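Bacteriocin (Pseudomonas syringae pv. tomato, PDB 4FZL) is syringacin M, a calcium-binding, colicin M-like bacteriocin that degrades lipid II, the lipid-linked precursor of the bacterial cell wall. Local coordinates at residues Y17-F26 and G92-A100; I37-A48 and I76-P84. All coordinates share one frame; numbering follows the deposited sequence.

Overall arrangement
From the N terminus the chain runs through helices 5-12 and 14-17, turns at 18-21 into helix 22-33 and then enters helix 37-54. Helix 59-70 follows, and the irregular segment 76-84 comes back along helix 37-54; this return is contact 2, and it closes the smaller loop. The chain then passes through 92-95 into helix 96-106, whose start meets the turn and helix at 17-26 as contact 1. Contact 2 is therefore nested inside the loop that contact 1 closes. The centres lie about 15 Å apart, and helix 37-54, one side of contact 2, also reaches contact 1 through Phe46, which meets Tyr17 and Phe98, well away from the calcium ion.

Contact 1 (Y17-F26 and G92-A100); sequences YCSPNCLATF and GGLMTPFHA
Phe98 is the main bump here: its ring projects from the first turn of helix 96-106 and fills the hollow between Cys22, Leu23 and Phe26 on helix 22-33. The CE2 corner meets the sulfur of Cys22, Phe98 CE2 to Cys22 SG 3.6 Å, with SG approaching obliquely. At the ring's edge, near its plane, Phe98 CZ abuts the backbone of Leu23, 3.9 Å from Leu23 CA, while Leu23 CD1 comes to the same corner. On the Phe26 side, the edge of Phe98 is turned toward the Phe26 face in an offset edge-to-face pair, planes at 76° and centroids 5.9 Å apart. Phe46 and Trp207 add further edge-to-face partners to the Phe98 ring.

The second bump is Met95. Its chain is extended beyond CG (chi2 172°, chi3 -176°), which carries Met95 CE across to the end of helix 14-17, 3.5 Å from Tyr17 O and 3.7 Å from Cys18 SG. Leu94 fills the next hollow, pressing CD2 against the turn backbone at 3.5 Å from Ser19 N, with CD1 beside Ser19 O. The turn keeps its own polar order: Ser19 OG accepts from Asn21 N, a capping bond, and also bonds to Leu16 O.

No hydrogen bond crosses between the segments, so shape complementarity and dispersion among thiols, a thioether, aromatic rings and methyl groups hold them together.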
loop_
_atom_site.group_PDB
_atom_site.type_symbol
_atom_site.label_atom_id
_atom_site.label_comp_id
_atom_site.label_asym_id
_atom_site.label_seq_id
_atom_site.Cartn_x
_atom_site.Cartn_y
_atom_site.Cartn_z
ATOM N N TYR A 17 10.217 10.639 -10.783
ATOM C CA TYR A 17 9.408 9.546 -10.301
ATOM C C TYR A 17 9.660 9.290 -8.833
ATOM O O TYR A 17 8.764 8.933 -8.134
ATOM C CB TYR A 17 9.750 8.289 -11.089
ATOM C CG TYR A 17 9.239 8.210 -12.484
ATOM C CD1 TYR A 17 7.975 8.689 -12.787
ATOM C CD2 TYR A 17 9.919 7.533 -13.470
ATOM C CE1 TYR A 17 7.398 8.502 -14.026
ATOM C CE2 TYR A 17 9.318 7.331 -14.716
ATOM C CZ TYR A 17 8.052 7.801 -14.970
ATOM O OH TYR A 17 7.455 7.599 -16.209
ATOM N N CYS A 18 10.869 9.473 -8.338
ATOM C CA CYS A 18 11.177 9.265 -6.914
ATOM C C CYS A 18 10.998 10.598 -6.162
ATOM O O CYS A 18 11.930 11.167 -5.566
ATOM C CB CYS A 18 12.604 8.720 -6.699
ATOM S SG CYS A 18 12.712 7.041 -7.391
ATOM N N SER A 19 9.829 11.177 -6.323
ATOM C CA SER A 19 9.468 12.430 -5.722
ATOM C C SER A 19 7.922 12.511 -5.652
ATOM O O SER A 19 7.229 11.651 -6.170
ATOM C CB SER A 19 10.026 13.610 -6.528
ATOM O OG SER A 19 9.180 13.888 -7.636
ATOM N N PRO A 20 7.391 13.595 -5.062
ATOM C CA PRO A 20 5.933 13.865 -5.106
ATOM C C PRO A 20 5.404 14.086 -6.513
ATOM O O PRO A 20 4.203 14.077 -6.704
ATOM C CB PRO A 20 5.825 15.169 -4.337
ATOM C CG PRO A 20 6.914 15.021 -3.309
ATOM C CD PRO A 20 8.051 14.542 -4.148
ATOM N N ASN A 21 6.290 14.278 -7.487
ATOM C CA ASN A 21 5.880 14.440 -8.903
ATOM C C ASN A 21 5.664 13.139 -9.634
ATOM O O ASN A 21 5.387 13.164 -10.842
ATOM C CB ASN A 21 7.001 15.224 -9.605
ATOM C CG ASN A 21 7.193 16.621 -9.029
ATOM O OD1 ASN A 21 8.312 17.030 -8.682
ATOM N ND2 ASN A 21 6.084 17.360 -8.915
ATOM N N CYS A 22 5.766 12.010 -8.922
ATOM C CA CYS A 22 5.666 10.667 -9.564
ATOM C C CYS A 22 4.394 10.518 -10.386
ATOM O O CYS A 22 4.485 10.210 -11.567
ATOM C CB CYS A 22 5.709 9.591 -8.506
ATOM S SG CYS A 22 5.932 7.939 -9.230
ATOM N N LEU A 23 3.220 10.766 -9.789
ATOM C CA LEU A 23 2.001 10.492 -10.494
ATOM C C LEU A 23 1.894 11.328 -11.749
ATOM O O LEU A 23 1.553 10.797 -12.827
ATOM C CB LEU A 23 0.789 10.694 -9.603
ATOM C CG LEU A 23 -0.609 10.549 -10.232
ATOM C CD1 LEU A 23 -0.764 9.119 -10.708
ATOM C CD2 LEU A 23 -1.735 10.943 -9.256
ATOM N N ALA A 24 2.052 12.652 -11.601
ATOM C CA ALA A 24 1.908 13.566 -12.767
ATOM C C ALA A 24 2.864 13.105 -13.931
ATOM O O ALA A 24 2.544 13.169 -15.113
ATOM C CB ALA A 24 2.242 14.995 -12.389
ATOM N N THR A 25 4.072 12.751 -13.555
ATOM C CA THR A 25 5.108 12.345 -14.535
ATOM C C THR A 25 4.709 11.022 -15.206
ATOM O O THR A 25 4.862 10.867 -16.451
ATOM C CB THR A 25 6.514 12.208 -13.857
ATOM O OG1 THR A 25 6.833 13.420 -13.194
ATOM C CG2 THR A 25 7.616 11.882 -14.861
ATOM N N PHE A 26 4.145 10.072 -14.424
ATOM C CA PHE A 26 3.713 8.853 -14.991
ATOM C C PHE A 26 2.465 9.014 -15.885
ATOM O O PHE A 26 2.368 8.400 -16.978
ATOM C CB PHE A 26 3.459 7.847 -13.895
ATOM C CG PHE A 26 3.078 6.523 -14.448
ATOM C CD1 PHE A 26 4.086 5.760 -15.042
ATOM C CD2 PHE A 26 1.787 6.007 -14.383
ATOM C CE1 PHE A 26 3.747 4.507 -15.519
ATOM C CE2 PHE A 26 1.485 4.788 -14.893
ATOM C CZ PHE A 26 2.451 4.030 -15.462
ATOM N N GLY A 92 4.725 0.546 1.977
ATOM C CA GLY A 92 4.131 1.718 2.565
ATOM C C GLY A 92 4.748 3.036 2.134
ATOM O O GLY A 92 4.329 4.120 2.586
ATOM N N GLY A 93 5.707 2.958 1.222
ATOM C CA GLY A 93 6.345 4.107 0.703
ATOM C C GLY A 93 5.674 4.743 -0.523
ATOM O O GLY A 93 4.603 4.365 -0.908
ATOM N N LEU A 94 6.395 5.709 -1.133
ATOM C CA LEU A 94 5.931 6.524 -2.251
ATOM C C LEU A 94 5.284 5.670 -3.372
ATOM O O LEU A 94 4.189 6.006 -3.938
ATOM C CB LEU A 94 7.143 7.204 -2.876
ATOM C CG LEU A 94 6.961 8.152 -4.038
ATOM C CD1 LEU A 94 5.882 9.184 -3.694
ATOM C CD2 LEU A 94 8.319 8.781 -4.320
ATOM N N MET A 95 5.946 4.538 -3.681
ATOM C CA MET A 95 5.544 3.741 -4.837
ATOM C C MET A 95 4.594 2.625 -4.509
ATOM O O MET A 95 4.228 1.806 -5.392
ATOM C CB MET A 95 6.752 3.248 -5.631
ATOM C CG MET A 95 7.361 4.441 -6.458
ATOM S SD MET A 95 8.904 3.976 -7.208
ATOM C CE MET A 95 9.431 5.496 -7.960
ATOM N N THR A 96 4.161 2.532 -3.280
ATOM C CA THR A 96 3.247 1.458 -2.872
ATOM C C THR A 96 1.941 1.406 -3.708
ATOM O O THR A 96 1.555 0.329 -4.189
ATOM C CB THR A 96 2.999 1.485 -1.373
ATOM O OG1 THR A 96 4.092 0.871 -0.726
ATOM C CG2 THR A 96 1.700 0.671 -0.982
ATOM N N PRO A 97 1.276 2.560 -3.941
ATOM C CA PRO A 97 0.019 2.405 -4.728
ATOM C C PRO A 97 0.326 1.928 -6.163
ATOM O O PRO A 97 -0.487 1.295 -6.794
ATOM C CB PRO A 97 -0.608 3.801 -4.738
ATOM C CG PRO A 97 0.275 4.638 -3.914
ATOM C CD PRO A 97 1.388 3.868 -3.298
ATOM N N PHE A 98 1.501 2.304 -6.697
ATOM C CA PHE A 98 1.887 1.823 -8.023
ATOM C C PHE A 98 2.183 0.340 -8.014
ATOM O O PHE A 98 1.962 -0.391 -8.987
ATOM C CB PHE A 98 3.090 2.579 -8.549
ATOM C CG PHE A 98 2.787 4.018 -8.854
ATOM C CD1 PHE A 98 2.177 4.388 -10.028
ATOM C CD2 PHE A 98 3.092 5.002 -7.926
ATOM C CE1 PHE A 98 1.911 5.758 -10.293
ATOM C CE2 PHE A 98 2.817 6.357 -8.178
ATOM C CZ PHE A 98 2.192 6.720 -9.360
ATOM N N HIS A 99 2.770 -0.117 -6.923
ATOM C CA HIS A 99 3.050 -1.554 -6.777
ATOM C C HIS A 99 1.725 -2.328 -6.761
ATOM O O HIS A 99 1.597 -3.342 -7.436
ATOM C CB HIS A 99 3.919 -1.767 -5.461
ATOM C CG HIS A 99 4.421 -3.158 -5.280
ATOM N ND1 HIS A 99 5.284 -3.482 -4.293
ATOM C CD2 HIS A 99 4.273 -4.294 -6.051
ATOM C CE1 HIS A 99 5.639 -4.768 -4.378
ATOM N NE2 HIS A 99 5.047 -5.281 -5.459
ATOM N N ALA A 100 0.744 -1.850 -6.013
ATOM C CA ALA A 100 -0.572 -2.475 -5.970
ATOM C C ALA A 100 -1.216 -2.418 -7.356
ATOM O O ALA A 100 -1.970 -3.369 -7.759
ATOM C CB ALA A 100 -1.440 -1.852 -4.885
#

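Contact 2 (I37-A48 and I76-P84); sequences IQSKVALKTFAA and INENIIKYP
Lys44 reaches from helix 37-54 into the bend of segment 76-84, and each part of its chain finds something to touch. Lys44 CB lies against Ile81 CG2 at 3.9 Å. The chain then continues to CD, which passes Ile81 O and comes alongside the backbone N of Tyr83. A bend at chi3 (-81°) turns the end of the chain back toward the carbonyls, and CE settles equally close to Glu78 O and Ile81 O. At the tip, Lys44 NZ donates to Glu78 O at 2.6 Å, tilted 34° from that carbonyl plane. Lys44 NZ also donates to Ile81 O at 2.9 Å, approached almost head-on at a C=O...N angle of 168°. Water 3 links NZ, through a weak bond, to Tyr83 N, and Phe106 adds a cation-pi contact. The ammonium thus draws two carbonyls three residues apart onto one group.

Around this bond pair the apolar side chains close in. Val41 CG1 meets Ile81 CG2 at 3.8 Å, while Ile81 CD1 touches Thr45 OG1, where the two side chains cross at about a right angle, and also reaches Ala48 CB. Farther along, Ala47 CB sits at the edge of the Tyr83 ring, near its plane, and Tyr83 OH is bonded to His103. Toward the other end, Ile37 CG2 packs on Ile76 O. Lys40 makes a long, weak salt bridge, Lys40 NZ to Glu78 OE2 3.5 Å. Water 1 bonds well to Lys40 NZ but weakly to Glu78 OE1; water 2 bonds well to Glu78 OE2 but weakly to Lys40 NZ.

Asn77 OD1 accepts from Asn79 N, an Asx turn at the start of the bend that supplies Glu78 O to Lys44. The two lysine-to-carbonyl hydrogen bonds, with the apolar packing, join helix 37-54 to the connection between helices 59-70 and 96-106 in this colicin M-family protein.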
loop_
_atom_site.group_PDB
_atom_site.type_symbol
_atom_site.label_atom_id
_atom_site.label_comp_id
_atom_site.label_asym_id
_atom_site.label_seq_id
_atom_site.Cartn_x
_atom_site.Cartn_y
_atom_site.Cartn_z
ATOM N N ILE A 37 5.399 0.549 -24.061
ATOM C CA ILE A 37 6.584 -0.110 -23.444
ATOM C C ILE A 37 7.204 0.714 -22.326
ATOM O O ILE A 37 7.407 0.169 -21.244
ATOM C CB ILE A 37 7.669 -0.495 -24.489
ATOM C CG1 ILE A 37 7.088 -1.556 -25.425
ATOM C CG2 ILE A 37 8.983 -0.923 -23.829
ATOM C CD1 ILE A 37 7.957 -1.775 -26.683
ATOM N N GLN A 38 7.542 1.982 -22.591
ATOM C CA GLN A 38 8.160 2.756 -21.565
ATOM C C GLN A 38 7.301 2.870 -20.304
ATOM O O GLN A 38 7.816 2.770 -19.190
ATOM C CB GLN A 38 8.529 4.129 -22.055
ATOM C CG GLN A 38 9.644 4.093 -23.028
ATOM C CD GLN A 38 10.996 4.511 -22.440
ATOM O OE1 GLN A 38 11.331 4.299 -21.241
ATOM N NE2 GLN A 38 11.768 5.141 -23.291
ATOM N N SER A 39 6.006 3.071 -20.484
ATOM C CA SER A 39 5.079 3.107 -19.366
ATOM C C SER A 39 5.007 1.811 -18.559
ATOM O O SER A 39 4.999 1.809 -17.288
ATOM C CB SER A 39 3.656 3.482 -19.819
ATOM O OG SER A 39 3.572 4.744 -20.345
ATOM N N LYS A 40 4.995 0.690 -19.272
ATOM C CA LYS A 40 4.864 -0.636 -18.622
ATOM C C LYS A 40 6.143 -0.941 -17.905
ATOM O O LYS A 40 6.140 -1.442 -16.773
ATOM C CB LYS A 40 4.491 -1.699 -19.634
ATOM C CG LYS A 40 3.036 -1.593 -20.134
ATOM C CD LYS A 40 2.772 -2.671 -21.161
ATOM C CE LYS A 40 1.532 -2.424 -22.000
ATOM N NZ LYS A 40 1.475 -3.273 -23.224
ATOM N N VAL A 41 7.247 -0.610 -18.557
ATOM C CA VAL A 41 8.561 -0.875 -17.911
ATOM C C VAL A 41 8.747 0.059 -16.644
ATOM O O VAL A 41 9.205 -0.414 -15.584
ATOM C CB VAL A 41 9.762 -0.699 -18.871
ATOM C CG1 VAL A 41 11.124 -0.770 -18.129
ATOM C CG2 VAL A 41 9.675 -1.767 -19.953
ATOM N N ALA A 42 8.342 1.337 -16.741
ATOM C CA ALA A 42 8.319 2.214 -15.571
ATOM C C ALA A 42 7.476 1.607 -14.441
ATOM O O ALA A 42 7.920 1.499 -13.303
ATOM C CB ALA A 42 7.907 3.673 -15.922
ATOM N N LEU A 43 6.256 1.147 -14.764
ATOM C CA LEU A 43 5.358 0.673 -13.738
ATOM C C LEU A 43 5.947 -0.563 -13.033
ATOM O O LEU A 43 5.913 -0.692 -11.804
ATOM C CB LEU A 43 3.995 0.371 -14.366
ATOM C CG LEU A 43 2.943 -0.096 -13.365
ATOM C CD1 LEU A 43 2.703 0.877 -12.215
ATOM C CD2 LEU A 43 1.613 -0.328 -14.093
ATOM N N LYS A 44 6.502 -1.493 -13.830
ATOM C CA LYS A 44 7.171 -2.620 -13.255
ATOM C C LYS A 44 8.415 -2.305 -12.406
ATOM O O LYS A 44 8.694 -2.963 -11.408
ATOM C CB LYS A 44 7.432 -3.698 -14.334
ATOM C CG LYS A 44 6.210 -4.441 -14.845
ATOM C CD LYS A 44 6.456 -5.631 -15.780
ATOM C CE LYS A 44 6.702 -5.177 -17.156
ATOM N NZ LYS A 44 6.926 -6.400 -18.025
ATOM N N THR A 45 9.127 -1.258 -12.814
ATOM C CA THR A 45 10.271 -0.794 -12.051
ATOM C C THR A 45 9.773 -0.222 -10.709
ATOM O O THR A 45 10.437 -0.430 -9.679
ATOM C CB THR A 45 11.099 0.235 -12.851
ATOM O OG1 THR A 45 11.537 -0.385 -14.058
ATOM C CG2 THR A 45 12.306 0.876 -12.015
ATOM N N PHE A 46 8.665 0.571 -10.752
ATOM C CA PHE A 46 8.129 1.080 -9.493
ATOM C C PHE A 46 7.816 -0.095 -8.543
ATOM O O PHE A 46 8.046 0.009 -7.318
ATOM C CB PHE A 46 6.857 1.907 -9.672
ATOM C CG PHE A 46 6.947 3.102 -10.572
ATOM C CD1 PHE A 46 8.145 3.754 -10.866
ATOM C CD2 PHE A 46 5.804 3.572 -11.155
ATOM C CE1 PHE A 46 8.170 4.790 -11.736
ATOM C CE2 PHE A 46 5.811 4.689 -11.987
ATOM C CZ PHE A 46 7.026 5.285 -12.282
ATOM N N ALA A 47 7.168 -1.137 -9.097
ATOM C CA ALA A 47 6.840 -2.221 -8.207
ATOM C C ALA A 47 8.069 -2.914 -7.636
ATOM O O ALA A 47 8.092 -3.313 -6.475
ATOM C CB ALA A 47 6.050 -3.203 -9.008
ATOM N N ALA A 48 9.081 -3.095 -8.497
ATOM C CA ALA A 48 10.328 -3.683 -8.024
ATOM C C ALA A 48 11.027 -2.812 -6.950
ATOM O O ALA A 48 11.644 -3.357 -5.992
ATOM C CB ALA A 48 11.258 -3.953 -9.213
ATOM N N ILE A 76 14.682 -3.796 -25.906
ATOM C CA ILE A 76 13.827 -2.686 -25.550
ATOM C C ILE A 76 12.344 -3.053 -25.394
ATOM O O ILE A 76 11.509 -2.208 -25.256
ATOM C CB ILE A 76 13.963 -1.479 -26.503
ATOM C CG1 ILE A 76 13.596 -1.894 -27.948
ATOM C CG2 ILE A 76 15.388 -0.837 -26.443
ATOM C CD1 ILE A 76 13.452 -0.720 -28.928
ATOM N N ASN A 77 12.079 -4.342 -25.330
ATOM C CA ASN A 77 10.688 -4.771 -25.216
ATOM C C ASN A 77 10.153 -4.709 -23.794
ATOM O O ASN A 77 10.895 -4.524 -22.840
ATOM C CB ASN A 77 10.470 -6.201 -25.760
ATOM C CG ASN A 77 11.246 -7.229 -24.948
ATOM O OD1 ASN A 77 10.823 -7.643 -23.878
ATOM N ND2 ASN A 77 12.384 -7.685 -25.494
ATOM N N GLU A 78 8.853 -4.896 -23.631
ATOM C CA GLU A 78 8.221 -4.735 -22.293
ATOM C C GLU A 78 8.607 -5.770 -21.232
ATOM O O GLU A 78 8.374 -5.541 -20.041
ATOM C CB GLU A 78 6.684 -4.650 -22.374
ATOM C CG GLU A 78 6.093 -5.933 -22.895
ATOM C CD GLU A 78 4.628 -5.767 -23.351
ATOM O OE1 GLU A 78 4.339 -5.599 -24.567
ATOM O OE2 GLU A 78 3.778 -5.749 -22.467
ATOM N N ASN A 79 9.220 -6.881 -21.667
ATOM C CA ASN A 79 9.692 -7.948 -20.798
ATOM C C ASN A 79 11.153 -7.849 -20.378
ATOM O O ASN A 79 11.655 -8.772 -19.758
ATOM C CB ASN A 79 9.389 -9.315 -21.447
ATOM C CG ASN A 79 7.948 -9.496 -21.649
ATOM O OD1 ASN A 79 7.479 -9.909 -22.711
ATOM N ND2 ASN A 79 7.207 -9.111 -20.655
ATOM N N ILE A 80 11.777 -6.694 -20.598
ATOM C CA ILE A 80 13.131 -6.513 -20.103
ATOM C C ILE A 80 13.213 -6.365 -18.594
ATOM O O ILE A 80 14.289 -6.418 -18.025
ATOM C CB ILE A 80 13.878 -5.336 -20.777
ATOM C CG1 ILE A 80 13.147 -3.986 -20.583
ATOM C CG2 ILE A 80 14.081 -5.651 -22.266
ATOM C CD1 ILE A 80 13.735 -2.827 -21.357
ATOM N N ILE A 81 12.058 -6.199 -17.972
ATOM C CA ILE A 81 11.901 -6.394 -16.568
ATOM C C ILE A 81 10.633 -7.234 -16.453
ATOM O O ILE A 81 9.589 -6.931 -17.084
ATOM C CB ILE A 81 11.799 -5.120 -15.765
ATOM C CG1 ILE A 81 11.500 -5.398 -14.278
ATOM C CG2 ILE A 81 10.713 -4.172 -16.378
ATOM C CD1 ILE A 81 11.698 -4.199 -13.401
ATOM N N LYS A 82 10.719 -8.320 -15.672
ATOM C CA LYS A 82 9.588 -9.241 -15.404
ATOM C C LYS A 82 9.023 -9.011 -14.027
ATOM O O LYS A 82 9.738 -8.779 -13.118
ATOM C CB LYS A 82 10.015 -10.682 -15.629
ATOM C CG LYS A 82 10.218 -10.960 -17.130
ATOM C CD LYS A 82 10.814 -12.322 -17.416
ATOM C CE LYS A 82 10.889 -12.549 -18.924
ATOM N NZ LYS A 82 11.978 -13.489 -19.328
ATOM N N TYR A 83 7.703 -9.088 -13.927
ATOM C CA TYR A 83 7.012 -8.991 -12.654
ATOM C C TYR A 83 7.202 -10.343 -11.996
ATOM O O TYR A 83 6.631 -11.326 -12.447
ATOM C CB TYR A 83 5.554 -8.603 -12.876
ATOM C CG TYR A 83 4.873 -8.201 -11.574
ATOM C CD1 TYR A 83 5.048 -6.919 -11.078
ATOM C CD2 TYR A 83 4.142 -9.091 -10.844
ATOM C CE1 TYR A 83 4.460 -6.514 -9.893
ATOM C CE2 TYR A 83 3.521 -8.692 -9.639
ATOM C CZ TYR A 83 3.709 -7.409 -9.182
ATOM O OH TYR A 83 3.175 -7.020 -7.959
ATOM N N PRO A 84 7.909 -10.395 -10.870
ATOM C CA PRO A 84 8.322 -11.685 -10.314
ATOM C C PRO A 84 7.195 -12.542 -9.772
ATOM O O PRO A 84 6.071 -12.034 -9.495
ATOM C CB PRO A 84 9.284 -11.277 -9.203
ATOM C CG PRO A 84 8.864 -9.909 -8.780
ATOM C CD PRO A 84 8.080 -9.289 -9.914
HETATM O O HOH W 1 3.411 -2.474 -25.274
HETATM O O HOH W 2 1.538 -6.730 -23.085
HETATM O O HOH W 3 6.067 -9.261 -16.489
#